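PDB 5UAO: tryptophane-5-halogenase from Microbispora sp. ATCC PTA-5024, which probably uses reduced flavin-adenine dinucleotide to chlorinate C5 of a tryptophan in the lanthipeptide NAI-107 during its biosynthesis. Local coordinates for residues 107-113 / 404-410; 130-134 / 478-482; 250-254 / 398-402; 277-281 / 312-317. All blocks are in the same frame, centred on the assembly; numbering follows the deposited sequence.

Interaction 1: residues 107-113 / 404-410; sequences FEWGSRP and HYRFNGR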
loop_
_atom_site.group_PDB
_atom_site.type_symbol
_atom_site.label_atom_id
_atom_site.label_comp_id
_atom_site.label_asym_id
_atom_site.label_seq_id
_atom_site.Cartn_x
_atom_site.Cartn_y
_atom_site.Cartn_z
ATOM N N PHE A 107 20.027 20.425 -3.503
ATOM C CA PHE A 107 18.973 21.399 -3.748
ATOM C C PHE A 107 19.404 22.827 -3.358
ATOM O O PHE A 107 19.490 23.138 -2.155
ATOM C CB PHE A 107 17.738 21.001 -2.934
ATOM C CG PHE A 107 16.859 19.974 -3.569
ATOM C CD1 PHE A 107 16.025 20.329 -4.613
ATOM C CD2 PHE A 107 16.842 18.646 -3.119
ATOM C CE1 PHE A 107 15.220 19.405 -5.243
ATOM C CE2 PHE A 107 16.020 17.726 -3.724
ATOM C CZ PHE A 107 15.223 18.091 -4.806
ATOM N N GLU A 108 19.695 23.681 -4.355
ATOM C CA GLU A 108 19.917 25.109 -4.088
ATOM C C GLU A 108 18.515 25.737 -4.207
ATOM O O GLU A 108 18.052 26.162 -5.262
ATOM C CB GLU A 108 20.859 25.834 -5.033
ATOM C CG GLU A 108 22.104 25.116 -5.379
ATOM C CD GLU A 108 22.998 26.074 -6.177
ATOM O OE1 GLU A 108 23.361 25.747 -7.365
ATOM O OE2 GLU A 108 23.204 27.222 -5.655
ATOM N N TRP A 109 17.848 25.726 -3.081
ATOM C CA TRP A 109 16.419 25.731 -3.052
ATOM C C TRP A 109 15.953 26.118 -1.654
ATOM O O TRP A 109 16.546 25.695 -0.664
ATOM C CB TRP A 109 15.963 24.285 -3.320
ATOM C CG TRP A 109 14.571 24.089 -3.903
ATOM C CD1 TRP A 109 13.369 24.004 -3.219
ATOM C CD2 TRP A 109 14.249 23.835 -5.292
ATOM N NE1 TRP A 109 12.332 23.769 -4.118
ATOM C CE2 TRP A 109 12.847 23.666 -5.385
ATOM C CE3 TRP A 109 14.996 23.796 -6.456
ATOM C CZ2 TRP A 109 12.220 23.428 -6.590
ATOM C CZ3 TRP A 109 14.375 23.527 -7.649
ATOM C CH2 TRP A 109 13.004 23.370 -7.730
ATOM N N GLY A 110 14.821 26.823 -1.581
ATOM C CA GLY A 110 14.341 27.309 -0.326
ATOM C C GLY A 110 15.157 28.471 0.224
ATOM O O GLY A 110 16.043 29.034 -0.472
ATOM N N SER A 111 14.839 28.861 1.439
ATOM C CA SER A 111 15.398 30.083 1.992
ATOM C C SER A 111 16.706 29.912 2.709
ATOM O O SER A 111 17.350 30.925 2.996
ATOM C CB SER A 111 14.371 30.828 2.831
ATOM O OG SER A 111 13.988 30.055 3.954
ATOM N N ARG A 112 17.184 28.683 2.911
ATOM C CA ARG A 112 18.539 28.513 3.473
ATOM C C ARG A 112 19.602 28.890 2.461
ATOM O O ARG A 112 19.621 28.336 1.324
ATOM C CB ARG A 112 18.776 27.052 3.890
ATOM C CG ARG A 112 17.782 26.511 4.907
ATOM C CD ARG A 112 17.787 24.994 4.821
ATOM N NE ARG A 112 16.811 24.287 5.644
ATOM C CZ ARG A 112 16.933 24.175 6.938
ATOM N NH1 ARG A 112 17.948 24.752 7.566
ATOM N NH2 ARG A 112 16.045 23.502 7.600
ATOM N N PRO A 113 20.516 29.812 2.826
ATOM C CA PRO A 113 21.540 30.213 1.838
ATOM C C PRO A 113 22.333 29.045 1.276
ATOM O O PRO A 113 22.709 29.072 0.100
ATOM C CB PRO A 113 22.486 31.133 2.644
ATOM C CG PRO A 113 21.740 31.548 3.863
ATOM C CD PRO A 113 20.537 30.664 4.046
ATOM N N HIS A 404 7.616 20.689 -4.049
ATOM C CA HIS A 404 8.912 21.329 -4.370
ATOM C C HIS A 404 8.668 22.776 -4.831
ATOM O O HIS A 404 9.523 23.658 -4.685
ATOM C CB HIS A 404 9.653 20.638 -5.490
ATOM C CG HIS A 404 10.074 19.223 -5.203
ATOM N ND1 HIS A 404 9.212 18.240 -4.795
ATOM C CD2 HIS A 404 11.277 18.625 -5.320
ATOM C CE1 HIS A 404 9.859 17.087 -4.675
ATOM N NE2 HIS A 404 11.109 17.291 -5.020
ATOM N N TYR A 405 7.492 23.026 -5.427
ATOM C CA TYR A 405 7.148 24.331 -5.948
ATOM C C TYR A 405 6.448 25.248 -4.979
ATOM O O TYR A 405 6.840 26.413 -4.843
ATOM C CB TYR A 405 6.306 24.222 -7.245
ATOM C CG TYR A 405 7.167 24.030 -8.487
ATOM C CD1 TYR A 405 7.789 25.110 -9.093
ATOM C CD2 TYR A 405 7.417 22.743 -8.993
ATOM C CE1 TYR A 405 8.579 24.933 -10.179
ATOM C CE2 TYR A 405 8.188 22.553 -10.087
ATOM C CZ TYR A 405 8.772 23.659 -10.660
ATOM O OH TYR A 405 9.543 23.503 -11.702
ATOM N N ARG A 406 5.459 24.722 -4.250
ATOM C CA ARG A 406 4.616 25.522 -3.359
ATOM C C ARG A 406 5.435 26.191 -2.256
ATOM O O ARG A 406 5.042 27.262 -1.769
ATOM C CB ARG A 406 3.603 24.590 -2.695
ATOM C CG ARG A 406 2.606 25.260 -1.770
ATOM C CD ARG A 406 1.577 25.968 -2.594
ATOM N NE ARG A 406 0.812 26.910 -1.813
ATOM C CZ ARG A 406 -0.487 27.169 -2.009
ATOM N NH1 ARG A 406 -1.193 26.533 -2.934
ATOM N NH2 ARG A 406 -1.102 28.051 -1.256
ATOM N N PHE A 407 6.534 25.555 -1.806
ATOM C CA PHE A 407 7.203 26.007 -0.583
ATOM C C PHE A 407 8.641 26.536 -0.807
ATOM O O PHE A 407 9.442 26.617 0.157
ATOM C CB PHE A 407 7.208 24.894 0.446
ATOM C CG PHE A 407 5.839 24.412 0.827
ATOM C CD1 PHE A 407 4.961 25.255 1.494
ATOM C CD2 PHE A 407 5.423 23.138 0.515
ATOM C CE1 PHE A 407 3.714 24.812 1.883
ATOM C CE2 PHE A 407 4.164 22.697 0.830
ATOM C CZ PHE A 407 3.306 23.536 1.560
ATOM N N ASN A 408 8.961 26.874 -2.071
ATOM C CA ASN A 408 10.292 27.337 -2.377
ATOM C C ASN A 408 10.408 28.847 -2.184
ATOM O O ASN A 408 10.189 29.644 -3.103
ATOM C CB ASN A 408 10.740 26.897 -3.809
ATOM C CG ASN A 408 12.213 27.245 -4.076
ATOM O OD1 ASN A 408 12.844 27.841 -3.217
ATOM N ND2 ASN A 408 12.704 26.959 -5.275
ATOM N N GLY A 409 10.794 29.241 -0.977
ATOM C CA GLY A 409 10.979 30.653 -0.644
ATOM C C GLY A 409 12.261 31.341 -1.055
ATOM O O GLY A 409 12.592 32.381 -0.484
ATOM N N ARG A 410 13.030 30.796 -2.007
ATOM C CA ARG A 410 14.351 31.314 -2.301
ATOM C C ARG A 410 14.290 32.657 -3.030
ATOM O O ARG A 410 15.094 33.523 -2.713
ATOM C CB ARG A 410 15.161 30.337 -3.172
ATOM C CG ARG A 410 16.652 30.630 -3.279
ATOM C CD ARG A 410 17.415 29.388 -3.658
ATOM N NE ARG A 410 18.863 29.469 -3.424
ATOM C CZ ARG A 410 19.489 29.116 -2.304
ATOM N NH1 ARG A 410 18.855 28.573 -1.280
ATOM N NH2 ARG A 410 20.792 29.236 -2.220
HETATM O O HOH W 1 11.723 28.068 1.596
#

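Interaction 2: residues 130-134 / 478-482; sequences VGSLR and LLPPR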
loop_
_atom_site.group_PDB
_atom_site.type_symbol
_atom_site.label_atom_id
_atom_site.label_comp_id
_atom_site.label_asym_id
_atom_site.label_seq_id
_atom_site.Cartn_x
_atom_site.Cartn_y
_atom_site.Cartn_z
ATOM N N VAL A 130 16.150 14.406 13.156
ATOM C CA VAL A 130 15.822 15.302 14.240
ATOM C C VAL A 130 17.098 15.793 14.902
ATOM O O VAL A 130 17.251 16.960 15.179
ATOM C CB VAL A 130 14.884 14.650 15.278
ATOM C CG1 VAL A 130 14.742 15.583 16.485
ATOM C CG2 VAL A 130 13.532 14.335 14.637
ATOM N N GLY A 131 18.053 14.896 15.066
ATOM C CA GLY A 131 19.345 15.269 15.649
ATOM C C GLY A 131 20.090 16.234 14.713
ATOM O O GLY A 131 20.687 17.237 15.171
ATOM N N SER A 132 20.015 15.988 13.407
ATOM C CA SER A 132 20.698 16.920 12.444
ATOM C C SER A 132 20.087 18.312 12.612
ATOM O O SER A 132 20.825 19.358 12.695
ATOM C CB SER A 132 20.582 16.394 10.988
ATOM O OG SER A 132 21.141 17.310 10.030
ATOM N N LEU A 133 18.764 18.386 12.625
ATOM C CA LEU A 133 18.092 19.722 12.763
ATOM C C LEU A 133 18.404 20.440 14.105
ATOM O O LEU A 133 18.671 21.661 14.167
ATOM C CB LEU A 133 16.588 19.608 12.587
ATOM C CG LEU A 133 16.210 19.389 11.085
ATOM C CD1 LEU A 133 14.877 18.621 11.073
ATOM C CD2 LEU A 133 16.213 20.694 10.278
ATOM N N ARG A 134 18.383 19.686 15.179
ATOM C CA ARG A 134 18.638 20.302 16.517
ATOM C C ARG A 134 20.096 20.766 16.653
ATOM O O ARG A 134 20.370 21.804 17.185
ATOM C CB ARG A 134 18.336 19.284 17.589
ATOM C CG ARG A 134 16.881 18.973 17.778
ATOM C CD ARG A 134 16.733 17.812 18.740
ATOM N NE ARG A 134 17.120 18.150 20.108
ATOM C CZ ARG A 134 16.336 18.716 21.025
ATOM N NH1 ARG A 134 15.087 19.058 20.752
ATOM N NH2 ARG A 134 16.819 18.950 22.250
ATOM N N LEU A 478 8.407 20.518 15.704
ATOM C CA LEU A 478 9.468 19.538 15.594
ATOM C C LEU A 478 9.328 18.556 16.724
ATOM O O LEU A 478 9.188 18.933 17.895
ATOM C CB LEU A 478 10.858 20.208 15.612
ATOM C CG LEU A 478 12.004 19.279 15.223
ATOM C CD1 LEU A 478 11.863 18.814 13.779
ATOM C CD2 LEU A 478 13.363 19.943 15.432
ATOM N N LEU A 479 9.371 17.286 16.397
ATOM C CA LEU A 479 9.284 16.295 17.413
ATOM C C LEU A 479 10.546 16.322 18.309
ATOM O O LEU A 479 11.697 16.530 17.841
ATOM C CB LEU A 479 9.090 14.886 16.847
ATOM C CG LEU A 479 7.785 14.557 16.038
ATOM C CD1 LEU A 479 7.965 13.218 15.323
ATOM C CD2 LEU A 479 6.526 14.559 16.899
ATOM N N PRO A 480 10.336 16.031 19.596
ATOM C CA PRO A 480 11.447 15.706 20.467
ATOM C C PRO A 480 12.272 14.504 19.963
ATOM O O PRO A 480 11.747 13.663 19.251
ATOM C CB PRO A 480 10.737 15.350 21.782
ATOM C CG PRO A 480 9.391 14.891 21.361
ATOM C CD PRO A 480 9.043 15.837 20.267
ATOM N N PRO A 481 13.578 14.449 20.297
ATOM C CA PRO A 481 14.422 13.323 19.922
ATOM C C PRO A 481 14.133 12.142 20.825
ATOM O O PRO A 481 13.652 12.321 21.940
ATOM C CB PRO A 481 15.851 13.851 20.185
ATOM C CG PRO A 481 15.672 14.808 21.304
ATOM C CD PRO A 481 14.329 15.451 21.089
ATOM N N ARG A 482 14.444 10.951 20.354
ATOM C CA ARG A 482 14.110 9.726 21.068
ATOM C C ARG A 482 15.336 9.113 21.764
ATOM O O ARG A 482 15.320 7.996 22.277
ATOM C CB ARG A 482 13.499 8.792 20.046
ATOM C CG ARG A 482 12.230 9.411 19.438
ATOM C CD ARG A 482 10.944 8.794 19.981
ATOM N NE ARG A 482 10.794 7.451 19.429
ATOM C CZ ARG A 482 10.422 7.181 18.176
ATOM N NH1 ARG A 482 10.119 8.156 17.318
ATOM N NH2 ARG A 482 10.344 5.917 17.780
HETATM O O HOH W 2 13.254 18.317 18.915
#

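Interaction 3: residues 250-254 / 398-402; sequences YASSL and RWFLS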
loop_
_atom_site.group_PDB
_atom_site.type_symbol
_atom_site.label_atom_id
_atom_site.label_comp_id
_atom_site.label_asym_id
_atom_site.label_seq_id
_atom_site.Cartn_x
_atom_site.Cartn_y
_atom_site.Cartn_z
ATOM N N TYR A 250 -1.345 17.753 -15.468
ATOM C CA TYR A 250 -0.925 18.094 -14.149
ATOM C C TYR A 250 -0.571 19.600 -13.980
ATOM O O TYR A 250 0.127 20.023 -12.999
ATOM C CB TYR A 250 0.345 17.265 -13.853
ATOM C CG TYR A 250 0.178 15.775 -13.664
ATOM C CD1 TYR A 250 -1.067 15.167 -13.406
ATOM C CD2 TYR A 250 1.313 14.951 -13.697
ATOM C CE1 TYR A 250 -1.170 13.794 -13.166
ATOM C CE2 TYR A 250 1.219 13.626 -13.456
ATOM C CZ TYR A 250 -0.017 13.023 -13.204
ATOM O OH TYR A 250 -0.038 11.663 -12.945
ATOM N N ALA A 251 -1.101 20.410 -14.881
ATOM C CA ALA A 251 -0.714 21.787 -15.003
ATOM C C ALA A 251 -1.128 22.662 -13.838
ATOM O O ALA A 251 -0.528 23.673 -13.621
ATOM C CB ALA A 251 -1.270 22.380 -16.273
ATOM N N SER A 252 -2.178 22.312 -13.130
ATOM C CA SER A 252 -2.503 23.052 -11.914
ATOM C C SER A 252 -1.349 22.960 -10.887
ATOM O O SER A 252 -1.202 23.812 -10.017
ATOM C CB SER A 252 -3.793 22.549 -11.323
ATOM O OG SER A 252 -3.735 21.249 -10.757
ATOM N N SER A 253 -0.537 21.916 -10.971
ATOM C CA SER A 253 0.577 21.771 -10.005
ATOM C C SER A 253 1.947 22.033 -10.605
ATOM O O SER A 253 2.857 22.466 -9.908
ATOM C CB SER A 253 0.616 20.379 -9.480
ATOM O OG SER A 253 -0.518 20.075 -8.690
ATOM N N LEU A 254 2.115 21.698 -11.874
ATOM C CA LEU A 254 3.419 21.663 -12.487
ATOM C C LEU A 254 3.291 22.560 -13.738
ATOM O O LEU A 254 2.618 22.215 -14.707
ATOM C CB LEU A 254 3.801 20.193 -12.754
ATOM C CG LEU A 254 3.835 19.291 -11.494
ATOM C CD1 LEU A 254 4.167 17.855 -11.839
ATOM C CD2 LEU A 254 4.963 19.779 -10.591
ATOM N N ARG A 398 3.283 13.221 -8.817
ATOM C CA ARG A 398 2.834 14.564 -9.115
ATOM C C ARG A 398 2.726 15.409 -7.838
ATOM O O ARG A 398 3.225 16.530 -7.774
ATOM C CB ARG A 398 1.511 14.526 -9.916
ATOM C CG ARG A 398 0.866 15.878 -10.116
ATOM C CD ARG A 398 -0.316 16.057 -9.232
ATOM N NE ARG A 398 -1.038 17.301 -9.503
ATOM C CZ ARG A 398 -2.155 17.425 -10.220
ATOM N NH1 ARG A 398 -2.796 16.387 -10.706
ATOM N NH2 ARG A 398 -2.690 18.642 -10.379
ATOM N N TRP A 399 2.014 14.895 -6.863
ATOM C CA TRP A 399 1.831 15.596 -5.602
ATOM C C TRP A 399 3.126 15.787 -4.851
ATOM O O TRP A 399 3.333 16.821 -4.282
ATOM C CB TRP A 399 0.805 14.919 -4.699
ATOM C CG TRP A 399 -0.522 14.841 -5.331
ATOM C CD1 TRP A 399 -1.172 13.708 -5.674
ATOM C CD2 TRP A 399 -1.333 15.929 -5.790
ATOM N NE1 TRP A 399 -2.368 14.010 -6.260
ATOM C CE2 TRP A 399 -2.463 15.361 -6.421
ATOM C CE3 TRP A 399 -1.185 17.323 -5.785
ATOM C CZ2 TRP A 399 -3.495 16.126 -6.970
ATOM C CZ3 TRP A 399 -2.182 18.084 -6.350
ATOM C CH2 TRP A 399 -3.347 17.474 -6.930
ATOM N N PHE A 400 4.057 14.846 -4.932
ATOM C CA PHE A 400 5.381 15.093 -4.340
ATOM C C PHE A 400 6.128 16.237 -5.032
ATOM O O PHE A 400 6.732 17.067 -4.372
ATOM C CB PHE A 400 6.197 13.770 -4.446
ATOM C CG PHE A 400 7.620 13.853 -3.935
ATOM C CD1 PHE A 400 7.921 14.484 -2.740
ATOM C CD2 PHE A 400 8.646 13.224 -4.619
ATOM C CE1 PHE A 400 9.218 14.499 -2.241
ATOM C CE2 PHE A 400 9.949 13.231 -4.138
ATOM C CZ PHE A 400 10.228 13.859 -2.947
ATOM N N LEU A 401 6.130 16.276 -6.359
ATOM C CA LEU A 401 6.733 17.382 -7.046
ATOM C C LEU A 401 6.034 18.693 -6.697
ATOM O O LEU A 401 6.700 19.747 -6.659
ATOM C CB LEU A 401 6.734 17.227 -8.564
ATOM C CG LEU A 401 7.616 16.060 -9.066
ATOM C CD1 LEU A 401 7.544 15.960 -10.587
ATOM C CD2 LEU A 401 9.037 16.342 -8.691
ATOM N N SER A 402 4.709 18.646 -6.524
ATOM C CA SER A 402 3.947 19.886 -6.222
ATOM C C SER A 402 4.528 20.631 -4.983
ATOM O O SER A 402 4.571 21.850 -4.954
ATOM C CB SER A 402 2.437 19.570 -6.021
ATOM O OG SER A 402 2.028 19.099 -4.712
#

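Interaction 4: residues 277-281 / 312-317; sequences TTMNA and EMARRF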
loop_
_atom_site.group_PDB
_atom_site.type_symbol
_atom_site.label_atom_id
_atom_site.label_comp_id
_atom_site.label_asym_id
_atom_site.label_seq_id
_atom_site.Cartn_x
_atom_site.Cartn_y
_atom_site.Cartn_z
ATOM N N THR A 277 18.958 23.768 -9.057
ATOM C CA THR A 277 19.219 25.162 -8.692
ATOM C C THR A 277 18.008 26.021 -9.036
ATOM O O THR A 277 17.588 26.047 -10.204
ATOM C CB THR A 277 20.467 25.649 -9.495
ATOM O OG1 THR A 277 21.630 24.873 -9.131
ATOM C CG2 THR A 277 20.802 27.043 -9.266
ATOM N N THR A 278 17.538 26.798 -8.091
ATOM C CA THR A 278 16.374 27.661 -8.331
ATOM C C THR A 278 16.815 28.792 -9.293
ATOM O O THR A 278 17.905 29.331 -9.129
ATOM C CB THR A 278 15.882 28.251 -7.047
ATOM O OG1 THR A 278 15.459 27.231 -6.134
ATOM C CG2 THR A 278 14.626 29.151 -7.250
ATOM N N MET A 279 15.955 29.117 -10.271
ATOM C CA MET A 279 16.204 30.074 -11.308
ATOM C C MET A 279 14.983 31.028 -11.295
ATOM O O MET A 279 14.043 30.835 -10.516
ATOM C CB MET A 279 16.316 29.390 -12.680
ATOM C CG MET A 279 17.455 28.346 -12.834
ATOM S SD MET A 279 19.062 29.170 -12.812
ATOM C CE MET A 279 19.183 29.613 -14.528
ATOM N N ASN A 280 15.046 32.080 -12.084
ATOM C CA ASN A 280 14.007 33.131 -11.970
ATOM C C ASN A 280 12.620 32.661 -12.389
ATOM O O ASN A 280 11.606 33.127 -11.860
ATOM C CB ASN A 280 14.411 34.369 -12.783
ATOM C CG ASN A 280 15.627 35.110 -12.183
ATOM O OD1 ASN A 280 15.877 35.025 -11.005
ATOM N ND2 ASN A 280 16.346 35.870 -13.019
ATOM N N ALA A 281 12.586 31.769 -13.364
ATOM C CA ALA A 281 11.314 31.264 -13.909
ATOM C C ALA A 281 11.288 29.734 -13.969
ATOM O O ALA A 281 10.659 29.155 -14.886
ATOM C CB ALA A 281 11.156 31.840 -15.289
ATOM N N GLU A 312 19.777 33.989 -19.057
ATOM C CA GLU A 312 19.829 33.818 -17.613
ATOM C C GLU A 312 20.771 32.639 -17.263
ATOM O O GLU A 312 21.576 32.705 -16.354
ATOM C CB GLU A 312 18.463 33.591 -17.049
ATOM C CG GLU A 312 18.434 33.665 -15.548
ATOM C CD GLU A 312 17.188 33.075 -14.957
ATOM O OE1 GLU A 312 16.113 33.187 -15.608
ATOM O OE2 GLU A 312 17.243 32.608 -13.781
ATOM N N MET A 313 20.618 31.556 -17.966
ATOM C CA MET A 313 21.417 30.374 -17.700
ATOM C C MET A 313 22.927 30.687 -17.849
ATOM O O MET A 313 23.747 30.226 -17.057
ATOM C CB MET A 313 20.967 29.287 -18.693
ATOM C CG MET A 313 21.620 27.954 -18.514
ATOM S SD MET A 313 20.867 26.755 -19.660
ATOM C CE MET A 313 21.600 25.279 -19.077
ATOM N N ALA A 314 23.275 31.429 -18.891
ATOM C CA ALA A 314 24.651 31.877 -19.083
ATOM C C ALA A 314 25.100 32.893 -18.028
ATOM O O ALA A 314 26.259 32.893 -17.630
ATOM C CB ALA A 314 24.884 32.382 -20.505
ATOM N N ARG A 315 24.202 33.720 -17.496
ATOM C CA ARG A 315 24.602 34.499 -16.350
ATOM C C ARG A 315 24.911 33.649 -15.143
ATOM O O ARG A 315 25.887 33.926 -14.417
ATOM C CB ARG A 315 23.561 35.580 -15.980
ATOM C CG ARG A 315 23.533 36.745 -16.993
ATOM C CD ARG A 315 22.660 37.935 -16.511
ATOM N NE ARG A 315 21.251 37.564 -16.268
ATOM C CZ ARG A 315 20.309 37.492 -17.228
ATOM N NH1 ARG A 315 20.605 37.772 -18.470
ATOM N NH2 ARG A 315 19.051 37.173 -16.937
ATOM N N ARG A 316 24.042 32.661 -14.863
ATOM C CA ARG A 316 24.149 31.910 -13.645
ATOM C C ARG A 316 25.325 30.876 -13.718
ATOM O O ARG A 316 25.907 30.535 -12.697
ATOM C CB ARG A 316 22.811 31.217 -13.327
ATOM C CG ARG A 316 22.832 30.394 -12.070
ATOM C CD ARG A 316 22.977 31.237 -10.798
ATOM N NE ARG A 316 23.033 30.379 -9.613
ATOM C CZ ARG A 316 24.050 29.550 -9.303
ATOM N NH1 ARG A 316 25.134 29.421 -10.081
ATOM N NH2 ARG A 316 24.001 28.824 -8.185
ATOM N N PHE A 317 25.604 30.393 -14.919
ATOM C CA PHE A 317 26.563 29.303 -15.184
ATOM C C PHE A 317 27.477 29.739 -16.347
ATOM O O PHE A 317 27.449 29.171 -17.449
ATOM C CB PHE A 317 25.851 28.022 -15.548
ATOM C CG PHE A 317 24.942 27.503 -14.478
ATOM C CD1 PHE A 317 25.442 26.826 -13.373
ATOM C CD2 PHE A 317 23.563 27.728 -14.540
ATOM C CE1 PHE A 317 24.605 26.330 -12.356
ATOM C CE2 PHE A 317 22.714 27.194 -13.529
ATOM C CZ PHE A 317 23.246 26.507 -12.447
HETATM O O HOH W 3 15.469 35.765 -15.912
#

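Interaction 1: residues 107-113 / 404-410
Arg-410 reaches across to residues 107-113 and spends its guanidinium on three backbone carbonyls in the loop that follows strand 104-108. Its NH1 donates to Gly-110 O and, at 2.7 Å, to Arg-112 O, while NH2 donates to Pro-113 O at 3.0 Å. The last two oxygens lie at the guanidinium edge, near its plane, whereas Gly-110 O is tilted out of it. Arginine suits the place because one flat cation can gather several carbonyls of a turning chain. Asn-408 adds a second polar grip: its OD1 accepts Gly-110 N (2.8 Å) and, from the opposite face of the amide, Arg-410 N, the latter closing an Asx turn. Gly-110 has a positive phi of 73°, which favours glycine. A further bond runs from Trp-109 NE1 to His-404 O at 2.9 Å, in the indole plane and on a carbonyl lone pair.

The Asn-408 amide lies nearly parallel over one indole face, with ND2 3.3 Å from Trp-109 CE2, and Phe-107 CD1 lies over the rim of the opposite face. Thr-278 OG1 is hydrogen-bonded to Asn-408 ND2 and to Glu-108 O, and helices 414-422 and 461-471 pack against 404-410, so the end of helix 383-406 is joined to strands 104-108 and 274-279 of the sheet.

Interaction 2: residues 130-134 / 478-482
Pro-481 lies across the bent end of Arg-134, its ring at about a right angle to that side chain and its CD over one face of the guanidinium. The nearest atoms are Arg-134 NH1 and Pro-481 CD, 3.7 Å apart. Arg-134 gets there by a bend at chi3 (69°), which folds the guanidinium over the proline instead of letting it run straight out from helix 129-136. At the guanidinium edge a water accepts from Arg-134 NH1 (2.7 Å) and donates to Leu-479 O at 2.6 Å, so the cation reaches a backbone carbonyl at second hand.

One turn earlier, Val-130 sends its CG1 branch, anti to the backbone N (chi1 172°), to the same part of the loop: CG1 is 3.5 Å from Leu-479 O and 4.2 Å from Pro-481 CB. A short branched residue suits this spot, where the chains come nearest. Leu-133 and Leu-478 meet obliquely through their CD1 methyls, 4.1 Å apart, and Leu-478 also reaches the aliphatic CG of Arg-134.

Without the proline's CG and CD, as with an alanine here, the guanidinium of Arg-134 would probably lose the cover on that face and turn more easily. Along the loop, Leu-479 pairs its backbone with Ala-439, while Val-130 also touches Pro-440. With small apolar patches and a single water bridge, this surface contact relies on shape and dispersion more than on charge, as suits helix 129-136 resting on an irregular loop.

Interaction 3: residues 250-254 / 398-402
Arg-398 threads between Tyr-250 and Ser-253, and this is the tightly packed part of the contact. Its CG sits over the tyrosine face, 3.7 Å from the ring centroid and 16° off the normal, a CH-pi contact. A bend at chi2 (-105°) then turns the guanidinium toward the loop, where NE (2.9 Å) and NH2 (3.1 Å) both donate to Ser-253 OG, side-on and in the guanidinium plane. The indole of Trp-399 covers one guanidinium face, with CH2 over its centre, so the indole fixes the tilt of the group that the bonds hold in place. Arginine suits the place, since its aliphatic part can lie on a ring while its nitrogens bind a hydroxyl. Ser-253 OG is also bonded to the backbone O of Asp-424, and Tyr-250 OH is held by Asp-395.

Beside this, Leu-254 CD2 packs 3.7 Å from Leu-401 CB, and Ser-253 CB touches Ser-402 CB. Ser-402 turns its own hydroxyl back to Trp-399 O.

The looser side is at Ser-252, which is exposed: its OG comes near Arg-398 NH2 at an angle too poor for a bond, and bonds instead to Asp-424 OD2. A methionine in place of Arg-398 would probably leave Ser-253 OG without both its guanidinium donors and the indole of Trp-399 without its flat partner. Two nitrogens of a buried cation thus share one hydroxyl, with a long, weak ion pair to the Asp-424 carboxylate that is likely to ease its burial.

Interaction 4: residues 277-281 / 312-317
Glu-312 opens the helical side of the contact, and its extended chain, with CG anti to the backbone N (chi1 -169°), carries the carboxylate across to the backbone of Asn-280. Glu-312 OE2 accepts Asn-280 N at 2.8 Å through its syn lone pair, and the bond is almost straight (169°). The Asn-280 amide lies stacked against the carboxylate, their planes 26° apart, but ND2 meets OE2 at too poor an angle to bond; a water joins the groups instead, accepting from Asn-280 ND2 (3.0 Å) and donating to Glu-312 OE1 (2.7 Å). Tyr-297 OH also bonds to OE1, so both carboxylate oxygens have partners.

Next along the helix, Met-313 offers its CA to the methyl of Met-279, with CE 4.0 Å away. Met-279 bends at chi2 and chi3, an adaptable shape that lets its sulfur and methyl follow the helix surface. A turn on from Glu-312, Arg-316 lays its CG 4.0 Å from Met-279 SD, while its NH2 comes within 3.8 Å of Thr-277 CG2; the charge itself is met by Glu-108 in a salt bridge, and Glu-108 also bonds to Thr-277 OG1.

Phe-317, the first residue to leave the helix, closes the contact. Its CZ points at Thr-277, with OG1 near the ring plane, and its CE2 lies 4.2 Å from Met-279 SD.

The pliable methionine chain and the phenylalanine ring thus pack between helix 306-316 and the sheet, with Arg-316 paired to Glu-108 at one end and, at the other, a buried carboxylate likely to be steadied as an anion by its amide, phenol and water partners.

Overall arrangement
From the N terminus, the chain first lays down 107-113 and 130-134, whose partners come far later: interaction 1 closes at 404-410 and interaction 2 at 478-482, so these two loops cross. Interaction 3, between 250-254 and 398-402, is nested inside both, and interaction 4, the most local, lies inside interaction 3. Interactions 1 and 3 share helix 383-406 and touch where Tyr-405 meets Leu-254. Interactions 1 and 4 meet at neighbouring strands 104-108 and 274-279, and Arg-112 packs on Leu-133 to join interactions 1 and 2. Together they connect the seven-stranded sheet, helix 306-316, helix 383-406, and helix 129-136 with the loop before helix 485-501.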